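Local coordinates for protein with a SET domain within carboxy region (Cryptosporidium parvum, PDB 4LDG) that probably methylates histone H4 (H4K20 methyltransferase activity) through the SET domain held in this C-terminal part of a longer chain, at residues Ile31-Arg36 with Val111-Ile116; Ile105-Lys110 with Tyr128-Leu133; Tyr195-Asn200 with Tyr204-Thr209. All coordinates share one frame; numbering follows the deposited sequence. Where two conformers were deposited one is given.

Interaction 1 of 3, residues Ile31-Arg36 with Val111-Ile116; sequences IPYFER and VIHLPI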
loop_
_atom_site.group_PDB
_atom_site.type_symbol
_atom_site.label_atom_id
_atom_site.label_comp_id
_atom_site.label_asym_id
_atom_site.label_seq_id
_atom_site.Cartn_x
_atom_site.Cartn_y
_atom_site.Cartn_z
ATOM N N ILE A 31 -12.343 -11.625 -8.408
ATOM C CA ILE A 31 -13.640 -12.206 -8.022
ATOM C C ILE A 31 -13.670 -13.741 -8.099
ATOM O O ILE A 31 -14.085 -14.374 -7.131
ATOM C CB ILE A 31 -14.834 -11.555 -8.784
ATOM C CG1 ILE A 31 -15.016 -10.111 -8.271
ATOM C CG2 ILE A 31 -16.123 -12.357 -8.595
ATOM C CD1 ILE A 31 -16.279 -9.393 -8.707
ATOM N N PRO A 32 -13.213 -14.339 -9.223
ATOM C CA PRO A 32 -13.196 -15.802 -9.300
ATOM C C PRO A 32 -12.427 -16.452 -8.137
ATOM O O PRO A 32 -12.844 -17.497 -7.626
ATOM C CB PRO A 32 -12.479 -16.076 -10.631
ATOM C CG PRO A 32 -12.589 -14.809 -11.408
ATOM C CD PRO A 32 -12.522 -13.734 -10.373
ATOM N N TYR A 33 -11.319 -15.833 -7.727
ATOM C CA TYR A 33 -10.569 -16.308 -6.568
ATOM C C TYR A 33 -11.347 -16.092 -5.263
ATOM O O TYR A 33 -11.376 -16.982 -4.424
ATOM C CB TYR A 33 -9.164 -15.673 -6.501
ATOM C CG TYR A 33 -8.472 -15.880 -5.168
ATOM C CD1 TYR A 33 -7.647 -16.979 -4.942
ATOM C CD2 TYR A 33 -8.667 -14.986 -4.121
ATOM C CE1 TYR A 33 -7.033 -17.174 -3.715
ATOM C CE2 TYR A 33 -8.063 -15.175 -2.893
ATOM C CZ TYR A 33 -7.245 -16.264 -2.691
ATOM O OH TYR A 33 -6.644 -16.437 -1.465
ATOM N N PHE A 34 -11.976 -14.931 -5.085
ATOM C CA PHE A 34 -12.809 -14.697 -3.878
ATOM C C PHE A 34 -13.963 -15.703 -3.793
ATOM O O PHE A 34 -14.253 -16.252 -2.728
ATOM C CB PHE A 34 -13.361 -13.258 -3.817
ATOM C CG PHE A 34 -12.292 -12.186 -3.694
ATOM C CD1 PHE A 34 -11.183 -12.364 -2.877
ATOM C CD2 PHE A 34 -12.407 -10.993 -4.396
ATOM C CE1 PHE A 34 -10.195 -11.387 -2.788
ATOM C CE2 PHE A 34 -11.429 -10.015 -4.308
ATOM C CZ PHE A 34 -10.322 -10.205 -3.499
ATOM N N GLU A 35 -14.611 -15.959 -4.921
ATOM C CA GLU A 35 -15.762 -16.862 -4.934
ATOM C C GLU A 35 -15.351 -18.301 -4.657
ATOM O O GLU A 35 -15.949 -18.948 -3.816
ATOM C CB GLU A 35 -16.549 -16.738 -6.237
ATOM C CG GLU A 35 -17.580 -15.620 -6.159
ATOM C CD GLU A 35 -18.335 -15.385 -7.456
ATOM O OE1 GLU A 35 -18.056 -16.082 -8.464
ATOM O OE2 GLU A 35 -19.208 -14.483 -7.457
ATOM N N ARG A 36 -14.303 -18.780 -5.320
ATOM C CA ARG A 36 -13.754 -20.104 -5.007
ATOM C C ARG A 36 -13.394 -20.283 -3.540
ATOM O O ARG A 36 -13.547 -21.375 -3.012
ATOM C CB ARG A 36 -12.529 -20.421 -5.857
ATOM C CG ARG A 36 -12.858 -21.251 -7.081
ATOM C CD ARG A 36 -11.611 -21.628 -7.856
ATOM N NE ARG A 36 -10.924 -20.440 -8.364
ATOM C CZ ARG A 36 -10.379 -20.326 -9.575
ATOM N NH1 ARG A 36 -10.417 -21.325 -10.457
ATOM N NH2 ARG A 36 -9.786 -19.184 -9.905
ATOM N N VAL A 111 -2.843 -12.154 -4.995
ATOM C CA VAL A 111 -3.420 -12.001 -3.682
ATOM C C VAL A 111 -2.576 -12.730 -2.693
ATOM O O VAL A 111 -1.903 -13.710 -3.028
ATOM C CB VAL A 111 -4.851 -12.559 -3.557
ATOM C CG1 VAL A 111 -5.820 -11.692 -4.330
ATOM C CG2 VAL A 111 -4.931 -14.001 -4.038
ATOM N N ILE A 112 -2.640 -12.252 -1.463
ATOM C CA ILE A 112 -2.020 -12.913 -0.348
ATOM C C ILE A 112 -3.040 -13.950 0.117
ATOM O O ILE A 112 -4.068 -13.600 0.694
ATOM C CB ILE A 112 -1.647 -11.945 0.770
ATOM C CG1 ILE A 112 -0.686 -10.899 0.252
ATOM C CG2 ILE A 112 -0.968 -12.699 1.915
ATOM C CD1 ILE A 112 -0.282 -9.903 1.342
ATOM N N HIS A 113 -2.731 -15.214 -0.177
ATOM C CA HIS A 113 -3.644 -16.331 0.008
ATOM C C HIS A 113 -3.617 -16.873 1.431
ATOM O O HIS A 113 -4.657 -17.273 1.936
ATOM C CB HIS A 113 -3.267 -17.434 -0.987
ATOM C CG HIS A 113 -4.007 -18.712 -0.799
ATOM N ND1 HIS A 113 -5.357 -18.833 -1.053
ATOM C CD2 HIS A 113 -3.584 -19.936 -0.414
ATOM C CE1 HIS A 113 -5.739 -20.070 -0.804
ATOM N NE2 HIS A 113 -4.683 -20.757 -0.412
ATOM N N LEU A 114 -2.434 -16.915 2.066
ATOM C CA LEU A 114 -2.317 -17.423 3.438
ATOM C C LEU A 114 -2.125 -16.282 4.432
ATOM O O LEU A 114 -1.521 -15.291 4.099
ATOM C CB LEU A 114 -1.124 -18.365 3.573
ATOM C CG LEU A 114 -1.155 -19.715 2.858
ATOM C CD1 LEU A 114 0.198 -20.415 2.986
ATOM C CD2 LEU A 114 -2.270 -20.591 3.420
ATOM N N PRO A 115 -2.618 -16.433 5.672
ATOM C CA PRO A 115 -2.264 -15.477 6.721
ATOM C C PRO A 115 -0.767 -15.429 6.881
ATOM O O PRO A 115 -0.107 -16.435 6.655
ATOM C CB PRO A 115 -2.878 -16.090 7.983
ATOM C CG PRO A 115 -3.957 -16.992 7.503
ATOM C CD PRO A 115 -3.472 -17.523 6.184
ATOM N N ILE A 116 -0.230 -14.274 7.265
ATOM C CA ILE A 116 1.168 -14.154 7.566
ATOM C C ILE A 116 1.484 -13.553 8.939
ATOM O O ILE A 116 2.651 -13.347 9.269
ATOM C CB ILE A 116 1.903 -13.366 6.455
ATOM C CG1 ILE A 116 1.544 -11.888 6.483
ATOM C CG2 ILE A 116 1.615 -13.977 5.083
ATOM C CD1 ILE A 116 2.354 -11.098 5.482
#

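Interaction 2 of 3, residues Ile105-Lys110 with Tyr128-Leu133; sequences IDMNYK and YKYCIL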
loop_
_atom_site.group_PDB
_atom_site.type_symbol
_atom_site.label_atom_id
_atom_site.label_comp_id
_atom_site.label_asym_id
_atom_site.label_seq_id
_atom_site.Cartn_x
_atom_site.Cartn_y
_atom_site.Cartn_z
ATOM N N ILE A 105 1.440 -16.598 -1.631
ATOM C CA ILE A 105 0.868 -15.681 -2.606
ATOM C C ILE A 105 0.410 -16.430 -3.846
ATOM O O ILE A 105 1.168 -17.252 -4.384
ATOM C CB ILE A 105 1.921 -14.649 -3.029
ATOM C CG1 ILE A 105 2.183 -13.720 -1.844
ATOM C CG2 ILE A 105 1.440 -13.861 -4.256
ATOM C CD1 ILE A 105 3.535 -13.106 -1.850
ATOM N N ASP A 106 -0.829 -16.177 -4.273
ATOM C CA ASP A 106 -1.360 -16.765 -5.507
ATOM C C ASP A 106 -0.907 -15.864 -6.619
ATOM O O ASP A 106 -1.364 -14.727 -6.704
ATOM C CB ASP A 106 -2.882 -16.796 -5.468
ATOM C CG ASP A 106 -3.498 -17.437 -6.719
ATOM O OD1 ASP A 106 -4.306 -18.392 -6.543
ATOM O OD2 ASP A 106 -3.176 -16.980 -7.858
ATOM N N MET A 107 -0.025 -16.388 -7.465
ATOM C CA MET A 107 0.577 -15.626 -8.553
ATOM C C MET A 107 -0.363 -15.400 -9.741
ATOM O O MET A 107 -0.090 -14.559 -10.595
ATOM C CB MET A 107 1.864 -16.318 -9.017
ATOM C CG MET A 107 3.160 -15.625 -8.575
ATOM S SD MET A 107 3.594 -15.754 -6.828
ATOM C CE MET A 107 4.813 -17.046 -6.868
ATOM N N ASN A 108 -1.473 -16.126 -9.792
ATOM C CA ASN A 108 -2.428 -15.965 -10.878
ATOM C C ASN A 108 -3.296 -14.736 -10.599
ATOM O O ASN A 108 -3.512 -13.905 -11.484
ATOM C CB ASN A 108 -3.263 -17.238 -11.104
ATOM C CG ASN A 108 -2.393 -18.469 -11.341
ATOM O OD1 ASN A 108 -1.511 -18.465 -12.208
ATOM N ND2 ASN A 108 -2.607 -19.515 -10.547
ATOM N N TYR A 109 -3.742 -14.584 -9.358
ATOM C CA TYR A 109 -4.620 -13.471 -9.003
ATOM C C TYR A 109 -3.947 -12.302 -8.263
ATOM O O TYR A 109 -4.569 -11.268 -8.068
ATOM C CB TYR A 109 -5.818 -14.012 -8.216
ATOM C CG TYR A 109 -6.695 -14.921 -9.065
ATOM C CD1 TYR A 109 -7.675 -14.387 -9.873
ATOM C CD2 TYR A 109 -6.522 -16.302 -9.071
ATOM C CE1 TYR A 109 -8.464 -15.188 -10.674
ATOM C CE2 TYR A 109 -7.310 -17.117 -9.864
ATOM C CZ TYR A 109 -8.277 -16.547 -10.668
ATOM O OH TYR A 109 -9.081 -17.320 -11.460
ATOM N N LYS A 110 -2.685 -12.470 -7.869
ATOM C CA LYS A 110 -1.902 -11.471 -7.123
ATOM C C LYS A 110 -2.571 -11.119 -5.786
ATOM O O LYS A 110 -2.870 -9.955 -5.497
ATOM C CB LYS A 110 -1.652 -10.221 -7.978
ATOM C CG LYS A 110 -1.104 -10.501 -9.382
ATOM C CD LYS A 110 0.405 -10.307 -9.507
ATOM C CE LYS A 110 0.795 -9.699 -10.861
ATOM N NZ LYS A 110 0.326 -8.278 -10.996
ATOM N N TYR A 128 6.887 -9.199 2.243
ATOM C CA TYR A 128 6.738 -7.780 1.949
ATOM C C TYR A 128 7.584 -7.338 0.761
ATOM O O TYR A 128 7.104 -6.688 -0.171
ATOM C CB TYR A 128 7.116 -6.966 3.207
ATOM C CG TYR A 128 6.146 -7.135 4.374
ATOM C CD1 TYR A 128 4.811 -7.432 4.172
ATOM C CD2 TYR A 128 6.574 -6.970 5.673
ATOM C CE1 TYR A 128 3.946 -7.550 5.221
ATOM C CE2 TYR A 128 5.711 -7.113 6.742
ATOM C CZ TYR A 128 4.385 -7.380 6.507
ATOM O OH TYR A 128 3.505 -7.529 7.585
ATOM N N LYS A 129 8.846 -7.720 0.799
ATOM C CA LYS A 129 9.764 -7.474 -0.298
ATOM C C LYS A 129 9.198 -8.020 -1.603
ATOM O O LYS A 129 9.191 -7.329 -2.625
ATOM C CB LYS A 129 11.120 -8.105 0.011
ATOM C CG LYS A 129 12.171 -7.864 -1.058
ATOM C CD LYS A 129 13.590 -8.126 -0.562
ATOM C CE LYS A 129 14.529 -8.100 -1.747
ATOM N NZ LYS A 129 15.988 -8.009 -1.402
ATOM N N TYR A 130 8.688 -9.245 -1.570
ATOM C CA TYR A 130 8.097 -9.807 -2.774
ATOM C C TYR A 130 6.897 -8.993 -3.258
ATOM O O TYR A 130 6.755 -8.762 -4.447
ATOM C CB TYR A 130 7.701 -11.272 -2.558
ATOM C CG TYR A 130 7.262 -11.981 -3.826
ATOM C CD1 TYR A 130 8.186 -12.665 -4.634
ATOM C CD2 TYR A 130 5.938 -11.974 -4.214
ATOM C CE1 TYR A 130 7.796 -13.325 -5.773
ATOM C CE2 TYR A 130 5.527 -12.615 -5.369
ATOM C CZ TYR A 130 6.463 -13.283 -6.150
ATOM O OH TYR A 130 6.044 -13.914 -7.299
ATOM N N CYS A 131 6.001 -8.600 -2.356
ATOM C CA CYS A 131 4.811 -7.799 -2.764
ATOM C C CYS A 131 5.211 -6.419 -3.313
ATOM O O CYS A 131 4.664 -5.937 -4.306
ATOM C CB CYS A 131 3.860 -7.608 -1.604
ATOM S SG CYS A 131 3.169 -9.118 -0.908
ATOM N N ILE A 132 6.194 -5.796 -2.683
ATOM C CA ILE A 132 6.638 -4.491 -3.141
ATOM C C ILE A 132 7.123 -4.566 -4.587
ATOM O O ILE A 132 6.733 -3.757 -5.420
ATOM C CB ILE A 132 7.750 -3.915 -2.254
ATOM C CG1 ILE A 132 7.156 -3.502 -0.921
ATOM C CG2 ILE A 132 8.353 -2.674 -2.918
ATOM C CD1 ILE A 132 8.177 -3.129 0.122
ATOM N N LEU A 133 7.972 -5.551 -4.877
ATOM C CA LEU A 133 8.658 -5.608 -6.173
ATOM C C LEU A 133 7.821 -6.222 -7.288
ATOM O O LEU A 133 8.044 -5.903 -8.443
ATOM C CB LEU A 133 9.984 -6.350 -6.034
ATOM C CG LEU A 133 11.059 -5.579 -5.264
ATOM C CD1 LEU A 133 12.214 -6.465 -4.909
ATOM C CD2 LEU A 133 11.551 -4.381 -6.061
#

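Interaction 3 of 3, residues Tyr195-Asn200 with Tyr204-Thr209; sequences YYFKAN and YCIDAT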
loop_
_atom_site.group_PDB
_atom_site.type_symbol
_atom_site.label_atom_id
_atom_site.label_comp_id
_atom_site.label_asym_id
_atom_site.label_seq_id
_atom_site.Cartn_x
_atom_site.Cartn_y
_atom_site.Cartn_z
ATOM N N TYR A 195 5.118 12.926 2.608
ATOM C CA TYR A 195 5.352 12.110 3.774
ATOM C C TYR A 195 6.841 12.133 4.128
ATOM O O TYR A 195 7.669 11.461 3.479
ATOM C CB TYR A 195 4.860 10.690 3.514
ATOM C CG TYR A 195 4.768 9.880 4.754
ATOM C CD1 TYR A 195 3.547 9.609 5.320
ATOM C CD2 TYR A 195 5.899 9.430 5.405
ATOM C CE1 TYR A 195 3.458 8.886 6.490
ATOM C CE2 TYR A 195 5.815 8.704 6.570
ATOM C CZ TYR A 195 4.599 8.447 7.122
ATOM O OH TYR A 195 4.481 7.721 8.289
ATOM N N TYR A 196 7.157 12.902 5.163
ATOM C CA TYR A 196 8.499 12.920 5.785
ATOM C C TYR A 196 8.629 11.752 6.753
ATOM O O TYR A 196 7.733 11.542 7.567
ATOM C CB TYR A 196 8.755 14.219 6.580
ATOM C CG TYR A 196 8.823 15.491 5.729
ATOM C CD1 TYR A 196 9.996 15.854 5.055
ATOM C CD2 TYR A 196 7.721 16.316 5.579
ATOM C CE1 TYR A 196 10.061 16.994 4.264
ATOM C CE2 TYR A 196 7.793 17.475 4.803
ATOM C CZ TYR A 196 8.969 17.806 4.147
ATOM O OH TYR A 196 9.047 18.957 3.371
ATOM N N PHE A 197 9.764 11.050 6.674
ATOM C CA PHE A 197 10.130 9.947 7.563
ATOM C C PHE A 197 11.650 9.778 7.650
ATOM O O PHE A 197 12.420 10.312 6.830
ATOM C CB PHE A 197 9.511 8.600 7.112
ATOM C CG PHE A 197 9.972 8.122 5.754
ATOM C CD1 PHE A 197 10.894 7.087 5.633
ATOM C CD2 PHE A 197 9.466 8.689 4.596
ATOM C CE1 PHE A 197 11.300 6.637 4.393
ATOM C CE2 PHE A 197 9.886 8.272 3.348
ATOM C CZ PHE A 197 10.802 7.232 3.246
ATOM N N LYS A 198 12.069 9.038 8.668
ATOM C CA LYS A 198 13.462 8.662 8.856
ATOM C C LYS A 198 13.595 7.147 8.672
ATOM O O LYS A 198 12.826 6.375 9.259
ATOM C CB LYS A 198 13.915 9.063 10.258
ATOM C CG LYS A 198 15.422 8.962 10.488
ATOM C CD LYS A 198 15.787 9.274 11.947
ATOM C CE LYS A 198 17.091 10.063 12.076
ATOM N NZ LYS A 198 16.931 11.518 11.742
ATOM N N ALA A 199 14.549 6.725 7.844
ATOM C CA ALA A 199 14.911 5.299 7.717
ATOM C C ALA A 199 16.411 5.150 7.459
ATOM O O ALA A 199 16.990 5.949 6.721
ATOM C CB ALA A 199 14.138 4.646 6.573
ATOM N N ASN A 200 17.027 4.109 8.027
ATOM C CA ASN A 200 18.446 3.826 7.780
ATOM C C ASN A 200 19.295 5.029 8.197
ATOM O O ASN A 200 20.263 5.369 7.525
ATOM C CB ASN A 200 18.681 3.494 6.287
ATOM C CG ASN A 200 19.751 2.417 6.069
ATOM O OD1 ASN A 200 19.690 1.339 6.664
ATOM N ND2 ASN A 200 20.709 2.691 5.186
ATOM N N TYR A 204 14.035 11.318 4.770
ATOM C CA TYR A 204 13.497 11.274 3.423
ATOM C C TYR A 204 12.144 11.969 3.385
ATOM O O TYR A 204 11.530 12.256 4.424
ATOM C CB TYR A 204 13.323 9.829 2.949
ATOM C CG TYR A 204 14.597 8.977 2.801
ATOM C CD1 TYR A 204 15.267 8.894 1.594
ATOM C CD2 TYR A 204 15.072 8.214 3.852
ATOM C CE1 TYR A 204 16.403 8.095 1.438
ATOM C CE2 TYR A 204 16.197 7.412 3.715
ATOM C CZ TYR A 204 16.865 7.351 2.507
ATOM O OH TYR A 204 17.988 6.546 2.379
ATOM N N CYS A 205 11.694 12.254 2.177
ATOM C CA CYS A 205 10.345 12.684 1.975
ATOM C C CYS A 205 9.804 12.019 0.714
ATOM O O CYS A 205 10.483 11.994 -0.302
ATOM C CB CYS A 205 10.276 14.200 1.841
ATOM S SG CYS A 205 8.568 14.780 1.659
ATOM N N ILE A 206 8.593 11.468 0.789
ATOM C CA ILE A 206 7.920 11.009 -0.403
ATOM C C ILE A 206 6.843 12.002 -0.761
ATOM O O ILE A 206 5.888 12.204 0.006
ATOM C CB ILE A 206 7.336 9.606 -0.255
ATOM C CG1 ILE A 206 8.471 8.572 -0.209
ATOM C CG2 ILE A 206 6.463 9.270 -1.454
ATOM C CD1 ILE A 206 8.101 7.269 0.472
ATOM N N ASP A 207 7.014 12.631 -1.926
ATOM C CA ASP A 207 6.045 13.575 -2.456
ATOM C C ASP A 207 5.103 12.870 -3.424
ATOM O O ASP A 207 5.480 12.609 -4.548
ATOM C CB ASP A 207 6.736 14.743 -3.183
ATOM C CG ASP A 207 5.746 15.787 -3.649
ATOM O OD1 ASP A 207 4.565 15.633 -3.291
ATOM O OD2 ASP A 207 6.124 16.743 -4.385
ATOM N N ALA A 208 3.866 12.614 -2.988
ATOM C CA ALA A 208 2.823 12.028 -3.851
ATOM C C ALA A 208 1.770 13.063 -4.328
ATOM O O ALA A 208 0.650 12.699 -4.704
ATOM C CB ALA A 208 2.143 10.879 -3.106
ATOM N N THR A 209 2.142 14.344 -4.347
ATOM C CA THR A 209 1.202 15.425 -4.705
ATOM C C THR A 209 0.721 15.339 -6.146
ATOM O O THR A 209 -0.477 15.409 -6.375
ATOM C CB THR A 209 1.804 16.814 -4.444
ATOM O OG1 THR A 209 2.173 16.910 -3.069
ATOM C CG2 THR A 209 0.816 17.919 -4.783
#

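Interaction 1 of 3, residues Ile31-Arg36 with Val111-Ile116
Y33 and V111 account for most of the surface buried here, and they meet as a ring face and a methyl group. The valine methyl CG2 lies over one face of the tyrosine ring, offset toward its rim, and is 3.6 Å from the ring centroid and 16° off the ring normal. This is a CH-pi contact, in which V111 CG2 comes to 3.5 Å of both Y33 CZ and Y33 CE2. The two side chains come from opposite directions. In Y33, CG is turned anti to the backbone N (chi1 167°), which carries the ring off the helix and across to residues V111-I116. Its hydroxyl thereby reaches H113, where Y33 OH and H113 ND1 share a hydrogen bond of 2.8 Å whose proton may sit on either atom. The imidazole nitrogen sits at the edge of the phenol, in its plane, while the two rings are turned 72° against each other; their edges meet, neither lying over the other's face. A tyrosine suits this place because its face is apolar enough to take a branched aliphatic residue while its tip can satisfy a polar neighbour; a β-branched valine presents a compact methyl to that face. D106 of the adjoining strand also touches both Y33 and V111, and K30 of the same helix packs on the valine. The contact is thus helix-on-hairpin packing: one aromatic residue near the C-terminal end of helix 15-36 lies against the two-stranded antiparallel hairpin 105-106/111-112.

Interaction 2 of 3, residues Ile105-Lys110 with Tyr128-Leu133
I105 CD1 reaches the ring of Y130 at CD2, 3.6 Å away, and this is the close-packed part of the contact. The isoleucine keeps CG1 anti to its carbonyl carbon (chi1 -70°), and with chi2 extended its terminal methyl is carried to the helix surface. There it meets the ring obliquely and also lies 4.1 Å from C131 SG. A long, branched aliphatic chain suits a position between an aromatic ring and a small thiol, since one methyl can touch both. C131 in turn rests on F163 of strand 163-166 and on I136, so the inner side of the contact is continuous with apolar residues beyond it. Helix 121-134 is laid in this way against the first strand of the antiparallel hairpin 105-106/111-112; I105 is the first residue to leave helical backbone angles after helix 98-104. Toward the more exposed side the contact thins to M107, a partly exposed residue with two deposited conformers. In one of them the chain bends at chi2 and chi3 and makes an oblique Met-aromatic contact, the sulfur SD standing 4.9 Å from the Y130 ring centroid and 64° off its normal; since it belongs to a single conformer, this contact is uncertain. The flexible thioether can adapt to the phenol end, whose hydroxyl has its hydrogen bond with S87 OG. Next to M107 the turn is held from within: D106 OD2 accepts from N108 N at 2.7 Å, an Asx turn, and from Y109 N at 2.9 Å, the latter from above the carboxylate plane. N108, at that turn, is exposed to solvent.

Interaction 3 of 3, residues Tyr195-Asn200 with Tyr204-Thr209
F197 carries its CG between the backbone N and the carbonyl carbon (chi1 63°), and this brings its ring against Y204 and I206 on the partner strand; C205, with SG anti to its own N, sends its sulfur to Y196 on the other face. The two strands form a β hairpin within the SET domain, 194-199 with 202-207, in which Y195-I206 and F197-Y204 are hydrogen-bonded pairs and Y196-C205 is the non-hydrogen-bonded pair between them. Y204 N gives F197 O a bond of 2.8 Å, and F197 N returns one of 3.1 Å to Y204 O. On the face bearing F197, Y204 and I206, the CB of Y204 lies over the phenylalanine ring, 4.0 Å from its centroid, and I206 CD1 meets F197 CE2 obliquely at 3.5 Å. The rings of F197 and Y204 are near parallel, their planes 19° apart, but slid so far that they barely overlap. Large apolar groups suit this face because it packs on strands 230-237 and 240-247: P241 touches the side chains of F197 and Y204, V234 meets F197, and L243 meets I206. Y196 and C205 share the opposite face, and it is Y196 that packs on helix 175-187. A tyrosine serves well there, since its ring can lie flat on a neighbour while its hydroxyl bonds to E182 OE1 of that helix; K179 adds a cation-pi contact. A cysteine side chain is small enough to fit against the ring's face: C205 CB is 3.6 Å from Y196 CD1, and C205 SG stands over the ring centre, 3.8 Å from the centroid and 13° off the normal.

In the fold
From the N terminus, helix 15-36 comes first, and interaction 1 closes a long loop from its end to strand 111-112, 75 residues on. Interaction 2 opens inside that loop, at strand 105-106, and closes beyond it on helix 121-134, so the two cross along the chain. They also touch in space: the strands pair, V111 O probably accepting a hydrogen bond from D106 N. The small hairpin thus ties the N-terminal helix to helix 121-134. Interaction 3 follows in series as a local hairpin of the SET domain, on the other side of the chain's centre; its centre is about 24 Å from that of interaction 2 and 32 Å from that of interaction 1.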